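Local coordinates for protein aspartate aminotransferase, mitochondrial (Trypanosoma brucei brucei, PDB 4W5K) that probably transfers amino groups between L-aspartate and 2-oxoglutarate with pyridoxal 5'-phosphate as cofactor, working as a homodimer, at residues V31-G36 / Y364-T369; A54-N59 / A290-S295; G218-D223 / L305-L310; M347-L352 / T369-A374. The protein carries 1 engineered substitution. All blocks are in the same frame, centred on the assembly; numbering follows the deposited sequence.

Contact 1: V31-G36 / Y364-T369; sequences VNLSIG and YHIYMT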
loop_
_atom_site.group_PDB
_atom_site.type_symbol
_atom_site.label_atom_id
_atom_site.label_comp_id
_atom_site.label_asym_id
_atom_site.label_seq_id
_atom_site.Cartn_x
_atom_site.Cartn_y
_atom_site.Cartn_z
ATOM N N VAL A 31 -3.278 23.434 -22.993
ATOM C CA VAL A 31 -3.789 23.398 -21.629
ATOM C C VAL A 31 -4.233 21.976 -21.272
ATOM O O VAL A 31 -4.942 21.326 -22.043
ATOM C CB VAL A 31 -4.987 24.371 -21.430
ATOM C CG1 VAL A 31 -5.476 24.325 -19.985
ATOM C CG2 VAL A 31 -4.611 25.804 -21.836
ATOM N N ASN A 32 -3.803 21.491 -20.113
ATOM C CA ASN A 32 -4.172 20.150 -19.676
ATOM C C ASN A 32 -5.294 20.205 -18.656
ATOM O O ASN A 32 -5.072 20.527 -17.489
ATOM C CB ASN A 32 -2.955 19.412 -19.092
ATOM C CG ASN A 32 -3.233 17.941 -18.807
ATOM O OD1 ASN A 32 -4.340 17.448 -19.020
ATOM N ND2 ASN A 32 -2.206 17.222 -18.336
ATOM N N LEU A 33 -6.508 19.895 -19.103
ATOM C CA LEU A 33 -7.658 19.885 -18.213
ATOM C C LEU A 33 -8.071 18.444 -17.915
ATOM O O LEU A 33 -9.252 18.143 -17.728
ATOM C CB LEU A 33 -8.819 20.673 -18.823
ATOM C CG LEU A 33 -8.526 22.155 -19.101
ATOM C CD1 LEU A 33 -9.783 22.842 -19.626
ATOM C CD2 LEU A 33 -8.044 22.850 -17.835
ATOM N N SER A 34 -7.081 17.553 -17.854
ATOM C CA SER A 34 -7.365 16.145 -17.616
ATOM C C SER A 34 -6.706 15.661 -16.333
ATOM O O SER A 34 -6.822 14.489 -15.970
ATOM C CB SER A 34 -6.891 15.300 -18.794
ATOM O OG SER A 34 -5.478 15.150 -18.771
ATOM N N ILE A 35 -6.028 16.571 -15.642
ATOM C CA ILE A 35 -5.241 16.203 -14.470
ATOM C C ILE A 35 -6.109 15.787 -13.293
ATOM O O ILE A 35 -7.280 16.133 -13.210
ATOM C CB ILE A 35 -4.316 17.355 -14.029
ATOM C CG1 ILE A 35 -5.134 18.570 -13.598
ATOM C CG2 ILE A 35 -3.382 17.751 -15.159
ATOM C CD1 ILE A 35 -4.303 19.605 -12.882
ATOM N N GLY A 36 -5.528 15.020 -12.383
ATOM C CA GLY A 36 -6.285 14.477 -11.275
ATOM C C GLY A 36 -5.913 15.074 -9.933
ATOM O O GLY A 36 -6.439 14.651 -8.908
ATOM N N TYR A 364 -7.469 23.743 -30.554
ATOM C CA TYR A 364 -6.982 24.645 -29.506
ATOM C C TYR A 364 -5.968 24.007 -28.567
ATOM O O TYR A 364 -5.402 24.688 -27.708
ATOM C CB TYR A 364 -8.161 25.193 -28.691
ATOM C CG TYR A 364 -9.041 26.113 -29.504
ATOM C CD1 TYR A 364 -8.699 27.451 -29.687
ATOM C CD2 TYR A 364 -10.200 25.642 -30.117
ATOM C CE1 TYR A 364 -9.499 28.305 -30.448
ATOM C CE2 TYR A 364 -11.000 26.488 -30.887
ATOM C CZ TYR A 364 -10.641 27.817 -31.046
ATOM O OH TYR A 364 -11.423 28.665 -31.801
ATOM N N HIS A 365 -5.750 22.705 -28.733
ATOM C CA HIS A 365 -4.787 21.959 -27.918
ATOM C C HIS A 365 -5.138 22.047 -26.432
ATOM O O HIS A 365 -4.263 22.087 -25.559
ATOM C CB HIS A 365 -3.368 22.462 -28.189
ATOM C CG HIS A 365 -2.989 22.406 -29.634
ATOM N ND1 HIS A 365 -2.321 21.334 -30.186
ATOM C CD2 HIS A 365 -3.220 23.270 -30.651
ATOM C CE1 HIS A 365 -2.137 21.549 -31.475
ATOM N NE2 HIS A 365 -2.673 22.717 -31.783
ATOM N N ILE A 366 -6.439 22.080 -26.170
ATOM C CA ILE A 366 -6.977 21.957 -24.822
ATOM C C ILE A 366 -7.414 20.509 -24.614
ATOM O O ILE A 366 -8.234 19.983 -25.373
ATOM C CB ILE A 366 -8.155 22.928 -24.601
ATOM C CG1 ILE A 366 -7.678 24.377 -24.752
ATOM C CG2 ILE A 366 -8.808 22.698 -23.236
ATOM C CD1 ILE A 366 -8.822 25.393 -24.832
ATOM N N TYR A 367 -6.842 19.860 -23.600
ATOM C CA TYR A 367 -7.058 18.435 -23.384
ATOM C C TYR A 367 -7.993 18.143 -22.219
ATOM O O TYR A 367 -7.714 18.517 -21.081
ATOM C CB TYR A 367 -5.713 17.730 -23.150
ATOM C CG TYR A 367 -4.860 17.603 -24.392
ATOM C CD1 TYR A 367 -4.237 18.713 -24.951
ATOM C CD2 TYR A 367 -4.674 16.369 -25.004
ATOM C CE1 TYR A 367 -3.455 18.596 -26.091
ATOM C CE2 TYR A 367 -3.903 16.244 -26.144
ATOM C CZ TYR A 367 -3.295 17.359 -26.683
ATOM O OH TYR A 367 -2.518 17.230 -27.814
ATOM N N MET A 368 -9.103 17.473 -22.516
ATOM C CA MET A 368 -10.006 16.963 -21.489
ATOM C C MET A 368 -10.568 15.647 -22.009
ATOM O O MET A 368 -10.478 15.368 -23.209
ATOM C CB MET A 368 -11.117 17.972 -21.162
ATOM C CG MET A 368 -12.203 18.097 -22.199
ATOM S SD MET A 368 -13.439 19.358 -21.744
ATOM C CE MET A 368 -12.439 20.828 -21.739
ATOM N N THR A 369 -11.115 14.826 -21.119
ATOM C CA THR A 369 -11.622 13.520 -21.526
ATOM C C THR A 369 -12.924 13.688 -22.315
ATOM O O THR A 369 -13.628 14.696 -22.179
ATOM C CB THR A 369 -11.835 12.577 -20.316
ATOM O OG1 THR A 369 -12.416 13.301 -19.230
ATOM C CG2 THR A 369 -10.501 11.991 -19.853
HETATM O O HOH W 1 -10.558 15.681 -18.252
#

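Contact 2: A54-N59 / A290-S295; sequences ATLGTN and AWVVSS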
loop_
_atom_site.group_PDB
_atom_site.type_symbol
_atom_site.label_atom_id
_atom_site.label_comp_id
_atom_site.label_asym_id
_atom_site.label_seq_id
_atom_site.Cartn_x
_atom_site.Cartn_y
_atom_site.Cartn_z
ATOM N N ALA A 54 5.287 19.967 9.468
ATOM C CA ALA A 54 4.937 18.767 10.224
ATOM C C ALA A 54 6.205 18.084 10.717
ATOM O O ALA A 54 7.253 18.140 10.058
ATOM C CB ALA A 54 4.104 17.797 9.375
ATOM N N THR A 55 6.102 17.450 11.880
ATOM C CA THR A 55 7.224 16.694 12.448
ATOM C C THR A 55 7.146 15.199 12.105
ATOM O O THR A 55 6.132 14.560 12.364
ATOM C CB THR A 55 7.271 16.856 13.972
ATOM O OG1 THR A 55 7.536 18.223 14.301
ATOM C CG2 THR A 55 8.385 15.964 14.563
ATOM N N LEU A 56 8.192 14.644 11.492
ATOM C CA LEU A 56 8.174 13.216 11.163
ATOM C C LEU A 56 8.695 12.403 12.332
ATOM O O LEU A 56 9.424 12.929 13.167
ATOM C CB LEU A 56 9.009 12.923 9.916
ATOM C CG LEU A 56 8.767 13.841 8.715
ATOM C CD1 LEU A 56 9.649 13.400 7.569
ATOM C CD2 LEU A 56 7.297 13.759 8.333
ATOM N N GLY A 57 8.323 11.119 12.383
ATOM C CA GLY A 57 8.964 10.196 13.317
ATOM C C GLY A 57 10.424 9.978 12.971
ATOM O O GLY A 57 10.877 10.357 11.891
ATOM N N THR A 58 11.159 9.338 13.879
ATOM C CA THR A 58 12.605 9.169 13.739
ATOM C C THR A 58 12.992 7.717 13.468
ATOM O O THR A 58 14.159 7.412 13.241
ATOM C CB THR A 58 13.341 9.603 15.004
ATOM O OG1 THR A 58 12.877 8.801 16.097
ATOM C CG2 THR A 58 13.081 11.088 15.303
ATOM N N ASN A 59 12.002 6.855 13.572
ATOM C CA ASN A 59 12.141 5.402 13.504
ATOM C C ASN A 59 11.427 4.922 12.234
ATOM O O ASN A 59 10.269 5.284 12.012
ATOM C CB ASN A 59 11.540 4.785 14.791
ATOM C CG ASN A 59 11.519 3.274 14.784
ATOM O OD1 ASN A 59 11.727 2.646 13.757
ATOM N ND2 ASN A 59 11.253 2.679 15.951
ATOM N N ALA A 290 0.893 9.265 7.504
ATOM C CA ALA A 290 0.335 9.161 8.848
ATOM C C ALA A 290 1.075 10.040 9.845
ATOM O O ALA A 290 0.456 10.661 10.703
ATOM C CB ALA A 290 0.336 7.680 9.316
ATOM N N TRP A 291 2.400 10.113 9.721
ATOM C CA TRP A 291 3.191 11.010 10.542
ATOM C C TRP A 291 2.749 12.459 10.381
ATOM O O TRP A 291 2.545 13.188 11.353
ATOM C CB TRP A 291 4.661 10.932 10.151
ATOM C CG TRP A 291 5.431 9.788 10.700
ATOM C CD1 TRP A 291 5.131 9.014 11.789
ATOM C CD2 TRP A 291 6.669 9.304 10.174
ATOM N NE1 TRP A 291 6.145 8.072 11.978
ATOM C CE2 TRP A 291 7.090 8.239 10.995
ATOM C CE3 TRP A 291 7.466 9.680 9.085
ATOM C CZ2 TRP A 291 8.276 7.526 10.750
ATOM C CZ3 TRP A 291 8.647 8.981 8.849
ATOM C CH2 TRP A 291 9.036 7.918 9.679
ATOM N N VAL A 292 2.603 12.849 9.124
ATOM C CA VAL A 292 2.283 14.234 8.763
ATOM C C VAL A 292 0.895 14.630 9.264
ATOM O O VAL A 292 0.732 15.685 9.885
ATOM C CB VAL A 292 2.349 14.435 7.243
ATOM C CG1 VAL A 292 1.674 15.783 6.839
ATOM C CG2 VAL A 292 3.789 14.394 6.771
ATOM N N VAL A 293 -0.091 13.763 9.018
ATOM C CA VAL A 293 -1.473 14.101 9.378
ATOM C C VAL A 293 -1.598 14.105 10.905
ATOM O O VAL A 293 -2.186 15.018 11.480
ATOM C CB VAL A 293 -2.458 13.144 8.713
ATOM C CG1 VAL A 293 -3.872 13.308 9.283
ATOM C CG2 VAL A 293 -2.495 13.414 7.200
ATOM N N SER A 294 -0.986 13.121 11.566
ATOM C CA SER A 294 -1.066 13.055 13.023
ATOM C C SER A 294 -0.405 14.277 13.684
ATOM O O SER A 294 -0.934 14.852 14.654
ATOM C CB SER A 294 -0.441 11.739 13.519
ATOM O OG SER A 294 -0.424 11.691 14.936
ATOM N N SER A 295 0.736 14.685 13.136
ATOM C CA SER A 295 1.480 15.828 13.632
ATOM C C SER A 295 0.667 17.112 13.493
ATOM O O SER A 295 0.619 17.937 14.402
ATOM C CB SER A 295 2.793 15.956 12.876
ATOM O OG SER A 295 3.456 17.168 13.197
#

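Contact 3: G218-D223 / L305-L310; sequences GQLDYD and LWKKEL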
loop_
_atom_site.group_PDB
_atom_site.type_symbol
_atom_site.label_atom_id
_atom_site.label_comp_id
_atom_site.label_asym_id
_atom_site.label_seq_id
_atom_site.Cartn_x
_atom_site.Cartn_y
_atom_site.Cartn_z
ATOM N N GLY A 218 -13.918 24.179 1.768
ATOM C CA GLY A 218 -13.098 24.904 2.728
ATOM C C GLY A 218 -13.639 24.790 4.140
ATOM O O GLY A 218 -13.093 25.373 5.064
ATOM N N GLN A 219 -14.727 24.040 4.299
ATOM C CA GLN A 219 -15.412 23.935 5.587
ATOM C C GLN A 219 -15.443 22.468 6.004
ATOM O O GLN A 219 -16.222 21.699 5.450
ATOM C CB GLN A 219 -16.855 24.479 5.490
ATOM C CG GLN A 219 -17.001 25.801 4.690
ATOM C CD GLN A 219 -18.458 26.095 4.237
ATOM O OE1 GLN A 219 -19.083 27.041 4.726
ATOM N NE2 GLN A 219 -18.982 25.300 3.286
ATOM N N LEU A 220 -14.589 22.084 6.956
ATOM C CA LEU A 220 -14.471 20.672 7.336
ATOM C C LEU A 220 -15.752 20.047 7.891
ATOM O O LEU A 220 -16.050 18.905 7.563
ATOM C CB LEU A 220 -13.362 20.498 8.382
ATOM C CG LEU A 220 -11.952 20.716 7.845
ATOM C CD1 LEU A 220 -11.000 20.991 9.018
ATOM C CD2 LEU A 220 -11.506 19.495 7.027
ATOM N N ASP A 221 -16.488 20.783 8.735
ATOM C CA ASP A 221 -17.707 20.223 9.339
ATOM C C ASP A 221 -18.792 20.056 8.278
ATOM O O ASP A 221 -19.411 18.995 8.172
ATOM C CB ASP A 221 -18.237 21.093 10.480
ATOM C CG ASP A 221 -17.245 21.253 11.613
ATOM O OD1 ASP A 221 -16.580 20.261 11.977
ATOM O OD2 ASP A 221 -17.134 22.377 12.148
ATOM N N TYR A 222 -19.008 21.112 7.499
ATOM C CA TYR A 222 -20.004 21.081 6.434
ATOM C C TYR A 222 -19.721 19.911 5.480
ATOM O O TYR A 222 -20.631 19.177 5.090
ATOM C CB TYR A 222 -20.017 22.421 5.688
ATOM C CG TYR A 222 -21.007 22.505 4.538
ATOM C CD1 TYR A 222 -20.679 22.014 3.274
ATOM C CD2 TYR A 222 -22.252 23.116 4.709
ATOM C CE1 TYR A 222 -21.584 22.097 2.211
ATOM C CE2 TYR A 222 -23.154 23.211 3.652
ATOM C CZ TYR A 222 -22.812 22.707 2.411
ATOM O OH TYR A 222 -23.712 22.811 1.364
ATOM N N ASP A 223 -18.456 19.724 5.107
ATOM C CA ASP A 223 -18.142 18.713 4.115
ATOM C C ASP A 223 -18.291 17.301 4.673
ATOM O O ASP A 223 -18.382 16.353 3.902
ATOM C CB ASP A 223 -16.712 18.878 3.587
ATOM C CG ASP A 223 -16.559 20.080 2.674
ATOM O OD1 ASP A 223 -17.597 20.692 2.273
ATOM O OD2 ASP A 223 -15.397 20.413 2.351
ATOM N N LEU A 305 -3.295 26.507 10.640
ATOM C CA LEU A 305 -2.647 26.786 9.368
ATOM C C LEU A 305 -3.259 25.941 8.266
ATOM O O LEU A 305 -3.598 26.452 7.193
ATOM C CB LEU A 305 -1.139 26.529 9.457
ATOM C CG LEU A 305 -0.359 26.733 8.155
ATOM C CD1 LEU A 305 -0.643 28.119 7.545
ATOM C CD2 LEU A 305 1.130 26.535 8.396
ATOM N N TRP A 306 -3.400 24.647 8.544
ATOM C CA TRP A 306 -4.065 23.745 7.611
ATOM C C TRP A 306 -5.449 24.264 7.188
ATOM O O TRP A 306 -5.773 24.274 5.997
ATOM C CB TRP A 306 -4.179 22.346 8.227
ATOM C CG TRP A 306 -4.901 21.357 7.378
ATOM C CD1 TRP A 306 -4.626 21.012 6.079
ATOM C CD2 TRP A 306 -6.018 20.548 7.779
ATOM N NE1 TRP A 306 -5.503 20.031 5.661
ATOM C CE2 TRP A 306 -6.374 19.748 6.677
ATOM C CE3 TRP A 306 -6.748 20.431 8.967
ATOM C CZ2 TRP A 306 -7.431 18.816 6.727
ATOM C CZ3 TRP A 306 -7.805 19.529 9.011
ATOM C CH2 TRP A 306 -8.138 18.739 7.894
ATOM N N LYS A 307 -6.256 24.687 8.153
ATOM C CA LYS A 307 -7.593 25.191 7.829
ATOM C C LYS A 307 -7.541 26.414 6.905
ATOM O O LYS A 307 -8.356 26.533 5.995
ATOM C CB LYS A 307 -8.358 25.518 9.113
ATOM C CG LYS A 307 -8.810 24.256 9.879
ATOM C CD LYS A 307 -9.500 24.643 11.180
ATOM C CE LYS A 307 -10.039 23.432 11.943
ATOM N NZ LYS A 307 -10.505 23.846 13.305
ATOM N N LYS A 308 -6.565 27.294 7.118
ATOM C CA LYS A 308 -6.382 28.451 6.243
ATOM C C LYS A 308 -6.027 27.997 4.823
ATOM O O LYS A 308 -6.562 28.533 3.837
ATOM C CB LYS A 308 -5.301 29.391 6.805
ATOM C CG LYS A 308 -5.034 30.598 5.945
ATOM C CD LYS A 308 -3.854 31.419 6.480
ATOM C CE LYS A 308 -2.556 30.975 5.828
ATOM N NZ LYS A 308 -1.366 31.707 6.360
ATOM N N GLU A 309 -5.151 26.997 4.720
ATOM C CA GLU A 309 -4.729 26.511 3.418
ATOM C C GLU A 309 -5.850 25.765 2.699
ATOM O O GLU A 309 -5.966 25.855 1.471
ATOM C CB GLU A 309 -3.479 25.626 3.568
ATOM C CG GLU A 309 -2.298 26.431 4.129
ATOM C CD GLU A 309 -0.952 25.710 4.028
ATOM O OE1 GLU A 309 -0.669 24.852 4.896
ATOM O OE2 GLU A 309 -0.170 26.037 3.101
ATOM N N LEU A 310 -6.680 25.036 3.448
ATOM C CA LEU A 310 -7.864 24.396 2.855
ATOM C C LEU A 310 -8.728 25.416 2.133
ATOM O O LEU A 310 -9.198 25.205 0.995
ATOM C CB LEU A 310 -8.705 23.698 3.927
ATOM C CG LEU A 310 -8.220 22.342 4.436
ATOM C CD1 LEU A 310 -9.074 21.907 5.616
ATOM C CD2 LEU A 310 -8.268 21.299 3.338
HETATM O O HOH W 2 -10.839 25.253 6.707
#

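Contact 4: M347-L352 / T369-A374; sequences MAYTGL and TLNGRA. With EDO (1,2-ethanediol), chain E.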
loop_
_atom_site.group_PDB
_atom_site.type_symbol
_atom_site.label_atom_id
_atom_site.label_comp_id
_atom_site.label_asym_id
_atom_site.label_seq_id
_atom_site.Cartn_x
_atom_site.Cartn_y
_atom_site.Cartn_z
ATOM N N MET A 347 -13.369 18.684 -10.323
ATOM C CA MET A 347 -13.886 18.087 -11.555
ATOM C C MET A 347 -15.220 18.652 -11.949
ATOM O O MET A 347 -16.131 18.736 -11.118
ATOM C CB MET A 347 -14.040 16.572 -11.408
ATOM C CG MET A 347 -12.796 15.872 -11.011
ATOM S SD MET A 347 -11.606 16.042 -12.343
ATOM C CE MET A 347 -10.183 15.285 -11.572
ATOM N N ALA A 348 -15.345 19.042 -13.217
ATOM C CA ALA A 348 -16.595 19.626 -13.695
ATOM C C ALA A 348 -17.117 18.880 -14.911
ATOM O O ALA A 348 -16.382 18.688 -15.872
ATOM C CB ALA A 348 -16.390 21.118 -14.035
ATOM N N TYR A 349 -18.382 18.463 -14.890
ATOM C CA TYR A 349 -18.977 17.994 -16.135
ATOM C C TYR A 349 -19.453 19.253 -16.872
ATOM O O TYR A 349 -20.408 19.898 -16.460
ATOM C CB TYR A 349 -20.118 16.992 -15.896
ATOM C CG TYR A 349 -19.750 15.541 -16.252
ATOM C CD1 TYR A 349 -20.673 14.699 -16.871
ATOM C CD2 TYR A 349 -18.484 15.028 -15.968
ATOM C CE1 TYR A 349 -20.353 13.368 -17.194
ATOM C CE2 TYR A 349 -18.150 13.714 -16.299
ATOM C CZ TYR A 349 -19.088 12.895 -16.916
ATOM O OH TYR A 349 -18.747 11.584 -17.228
ATOM N N THR A 350 -18.771 19.561 -17.970
ATOM C CA THR A 350 -18.996 20.808 -18.693
ATOM C C THR A 350 -20.252 20.786 -19.560
ATOM O O THR A 350 -20.818 21.828 -19.840
ATOM C CB THR A 350 -17.807 21.152 -19.611
ATOM O OG1 THR A 350 -17.669 20.148 -20.633
ATOM C CG2 THR A 350 -16.489 21.267 -18.812
ATOM N N GLY A 351 -20.645 19.602 -20.022
ATOM C CA GLY A 351 -21.711 19.452 -20.988
ATOM C C GLY A 351 -21.225 19.597 -22.412
ATOM O O GLY A 351 -22.019 19.606 -23.347
ATOM N N LEU A 352 -19.912 19.723 -22.601
ATOM C CA LEU A 352 -19.377 19.737 -23.955
ATOM C C LEU A 352 -19.608 18.364 -24.572
ATOM O O LEU A 352 -19.475 17.340 -23.897
ATOM C CB LEU A 352 -17.893 20.113 -23.958
ATOM C CG LEU A 352 -17.570 21.547 -23.515
ATOM C CD1 LEU A 352 -16.092 21.731 -23.216
ATOM C CD2 LEU A 352 -17.996 22.537 -24.566
ATOM N N THR A 369 -11.115 14.826 -21.119
ATOM C CA THR A 369 -11.622 13.520 -21.526
ATOM C C THR A 369 -12.924 13.688 -22.315
ATOM O O THR A 369 -13.628 14.696 -22.179
ATOM C CB THR A 369 -11.835 12.577 -20.316
ATOM O OG1 THR A 369 -12.416 13.301 -19.230
ATOM C CG2 THR A 369 -10.501 11.991 -19.853
ATOM N N LEU A 370 -13.233 12.690 -23.141
ATOM C CA LEU A 370 -14.318 12.778 -24.122
ATOM C C LEU A 370 -15.716 12.894 -23.517
ATOM O O LEU A 370 -16.686 13.185 -24.215
ATOM C CB LEU A 370 -14.274 11.563 -25.043
ATOM C CG LEU A 370 -13.067 11.461 -25.972
ATOM C CD1 LEU A 370 -13.153 10.184 -26.786
ATOM C CD2 LEU A 370 -12.998 12.671 -26.879
ATOM N N ASN A 371 -15.826 12.645 -22.223
ATOM C CA ASN A 371 -17.106 12.796 -21.544
ATOM C C ASN A 371 -17.381 14.255 -21.168
ATOM O O ASN A 371 -18.397 14.554 -20.550
ATOM C CB ASN A 371 -17.150 11.930 -20.293
ATOM C CG ASN A 371 -15.967 12.182 -19.383
ATOM O OD1 ASN A 371 -15.092 12.989 -19.704
ATOM N ND2 ASN A 371 -15.930 11.494 -18.244
ATOM N N GLY A 372 -16.467 15.157 -21.523
ATOM C CA GLY A 372 -16.662 16.562 -21.195
ATOM C C GLY A 372 -16.264 16.912 -19.766
ATOM O O GLY A 372 -16.554 18.011 -19.285
ATOM N N ARG A 373 -15.588 15.995 -19.082
ATOM C CA ARG A 373 -15.069 16.306 -17.748
ATOM C C ARG A 373 -13.857 17.212 -17.863
ATOM O O ARG A 373 -12.907 16.892 -18.565
ATOM C CB ARG A 373 -14.662 15.041 -16.979
ATOM C CG ARG A 373 -13.988 15.370 -15.647
ATOM C CD ARG A 373 -13.246 14.175 -15.037
ATOM N NE ARG A 373 -12.140 13.668 -15.849
ATOM C CZ ARG A 373 -10.844 13.905 -15.634
ATOM N NH1 ARG A 373 -10.445 14.708 -14.658
ATOM N NH2 ARG A 373 -9.931 13.362 -16.426
ATOM N N ALA A 374 -13.889 18.341 -17.169
ATOM C CA ALA A 374 -12.732 19.218 -17.129
ATOM C C ALA A 374 -12.208 19.250 -15.705
ATOM O O ALA A 374 -12.969 19.384 -14.755
ATOM C CB ALA A 374 -13.083 20.626 -17.610
HETATM C C1 EDO E . -23.098 23.472 -22.387
HETATM O O1 EDO E . -23.136 22.698 -21.186
HETATM C C2 EDO E . -23.745 24.820 -22.099
HETATM O O2 EDO E . -25.052 24.599 -21.536
HETATM O O HOH W 3 -20.143 16.822 -19.558
HETATM O O HOH W 4 -19.095 14.555 -24.013
#

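Contact 1: V31-G36 / Y364-T369
Val31 and Asn32 pair in parallel with Ile366 and Tyr367, a two-stranded pairing that joins segments near the N- and C-termini, some 330 residues apart, within the aminotransferase fold. Three backbone bonds fix the register. Val31 N donates to His365 O at 3.1 Å. Tyr367 N reaches Val31 O at 2.9 Å, nearly along the C=O axis and with an N-H...O angle of 170°. Leu33 N closes the pairing on Tyr367 O at 2.7 Å, with a bent N-H...O angle of 137°.

The tightly packed side is the face bearing Val31 and Ile366. There Leu33 turns its CD1 branch onto Ile366 CG2 at 3.7 Å, the two side chains running side by side. The same CD1 meets Met368 CE at 3.9 Å, because the methionine chain bends at chi3 (63°).

The other face is polar and partly solvent-accessible. Asn32 CG stands anti to the backbone N, and its OD1 accepts from Ser34 N in an Asx turn; Ser34 OG adds a 2.6 Å bond on an in-plane lone pair of OD1. A water linking Leu33 O to Thr369 N extends the pairing past the last direct bond. The Tyr367 hydroxyl bonds to Asp25 OD2, the same oxygen that takes His365 ND1.

Helix 384-395 covers the Val31 and Ile366 face, helix 19-24 lies against Asn32 and Tyr367, and helix 354-364 packs on Met368.

Contact 2: A54-N59 / A290-S295
The indole of Trp291 lies flat beneath the backbone of the 54-59 loop, which runs across one face of it. Gly57 N sits 3.3 Å above the ring plane, over its centre. Gly57 CA follows in a CH-pi contact, 3.8 Å from the centroid of the five-membered ring and 23° off its normal. Having no side chain, Gly57 lets its backbone lie directly on the ring.

Leu56 crosses the indole at about a right angle. Its CB approaches CE3 of Trp291 at 3.7 Å, while its CD2 branch runs on to Val292 CG2 at 3.9 Å; these two aliphatic side chains lie alongside, pointing the same way. Asn59 O meets the far rim of the benzene ring in plane, 3.3 Å from Trp291 CZ2, so that face and edge of the indole are both used by the same loop.

One helical turn on from Trp291, Ser295 projects its hydroxyl anti to the backbone N (chi1 172°). Its OG accepts from Thr55 N at 3.0 Å with a nearly straight N-H...O angle of 167°. Ala54 CB rests beside it, against Val292 CG1.

Asn59 also packs on Pro45 of the second subunit, which places this surface contact near the dimer interface. The chemistry is thus mostly dispersion and backbone-to-ring packing, with a single directional hydrogen bond, Thr55 N to Ser295 OG, which probably helps fix the loop's position along helix 287-297.

Contact 3: G218-D223 / L305-L310
Leu220 places CG anti to its carbonyl carbon (chi1 -70°) and carries on with chi2 at 161°, which sends both methyl branches toward helix 300-331. From that helix Trp306 answers with CG anti to the backbone N (chi1 177°), a rotation that swings the benzene end of the indole into the leucine's path. Leu310, one turn later, has CG anti to its carbonyl carbon and brings CD1 up to the same spot.

The result is a small apolar cluster centred on Leu220. Its CD1 touches Trp306 CZ3 at 3.5 Å, an oblique approach, and the CD2 branch lies 3.6 Å from Trp306 CH2. CD2 also meets Leu310 CD1 at 3.7 Å, the two leucines crossing at about a right angle. Leu310 CD1 itself stands 3.6 Å above the indole plane, offset toward the rim. On the outer side the extended Lys307 chain runs past, its CE 3.9 Å from Leu220 CD1.

No direct hydrogen bond joins the segments. A water instead donates to Gly218 O at 2.8 Å and to Lys307 O. Gly218 has positive phi, which suits glycine.

Trp306 is held from beyond the contact: NE1 bonds Asn246 O, its ring stacks with Phe247, and Leu78 of helix 69-80 adds to the packing around both Trp306 and Leu220. Van der Waals fit therefore joins the short, weakly bonded helix at about 220-223 to the long helix, while the polar links are that water and, just beyond the segment, the hydrogen bond of Lys311 NZ to Gly218 O.

Contact 4: M347-L352 / T369-A374
Strand 347-349 pairs antiparallel with the strand beginning at Arg373: Ala348 and Ala374 form the hydrogen-bonded pair, with Ala348 N to Ala374 O at 2.9 Å and Ala374 N to Ala348 O at 2.8 Å, and Tyr349 and Arg373 the non-hydrogen-bonded one. The second segment enters through a type I turn from Thr369 to Gly372.

Gly372 O is gripped twice by Thr350. The backbone N donates at 3.0 Å from above the carbonyl plane, whereas OG1 donates at 2.8 Å in plane, on a lone pair. Thr350 OG1 sits in the crowded position between N and carbonyl carbon (chi1 64°), where it also accepts from Leu352 N in an ST turn.

Tyr349 lies across Arg373, its CE2 3.8 Å from Arg373 CB, while Asn371 O stands over one ring face near the rim. Asn371 ND2 gives Tyr349 OH a weak bond, the ring and amide planes 69° apart. Asn371 OD1 accepts from Thr369 OG1 on a lone pair and from Arg373 N, above the amide plane, in an Asx turn.

Arg373 bends at chi3 beside Met347, whose SD sits at the guanidinium edge, near its plane, 2.9 Å from Arg373 NH1 in a weak N-H...S bond; NE bonds weakly to Thr369 OG1 and NH2 to Ser34 O. The Met347 side chain is about 4 Å from that of Asn181, which binds the cofactor. Backbone bonds and the Asx and ST turns thus order two strands that are joined through helix 354-364 and strand 366-367, and the thioether probably offers the guanidinium a soft acceptor toward the cofactor pocket.

How the contacts relate
Contacts 1 and 4 form one neighbourhood, their centres about 10 Å apart: they share Thr369, and the strands at 366-367 and 373-375 follow each other in the chain. Both are small two-stranded pairings, parallel in contact 1 and antiparallel in contact 4, and both rely on backbone bonds and Asx turns. Contacts 2 and 3 involve consecutive helices, 287-297 and 300-331, with nearest atoms about 7 Å apart, and each uses a tryptophan. Contact 2 is at the surface, contact 3 buried: the former seats backbone on an indole face, the latter packs leucines against one. Contact 4 is buried, contact 1 only partly. Contacts 2 and 4 lie on opposite sides of the chain's centre.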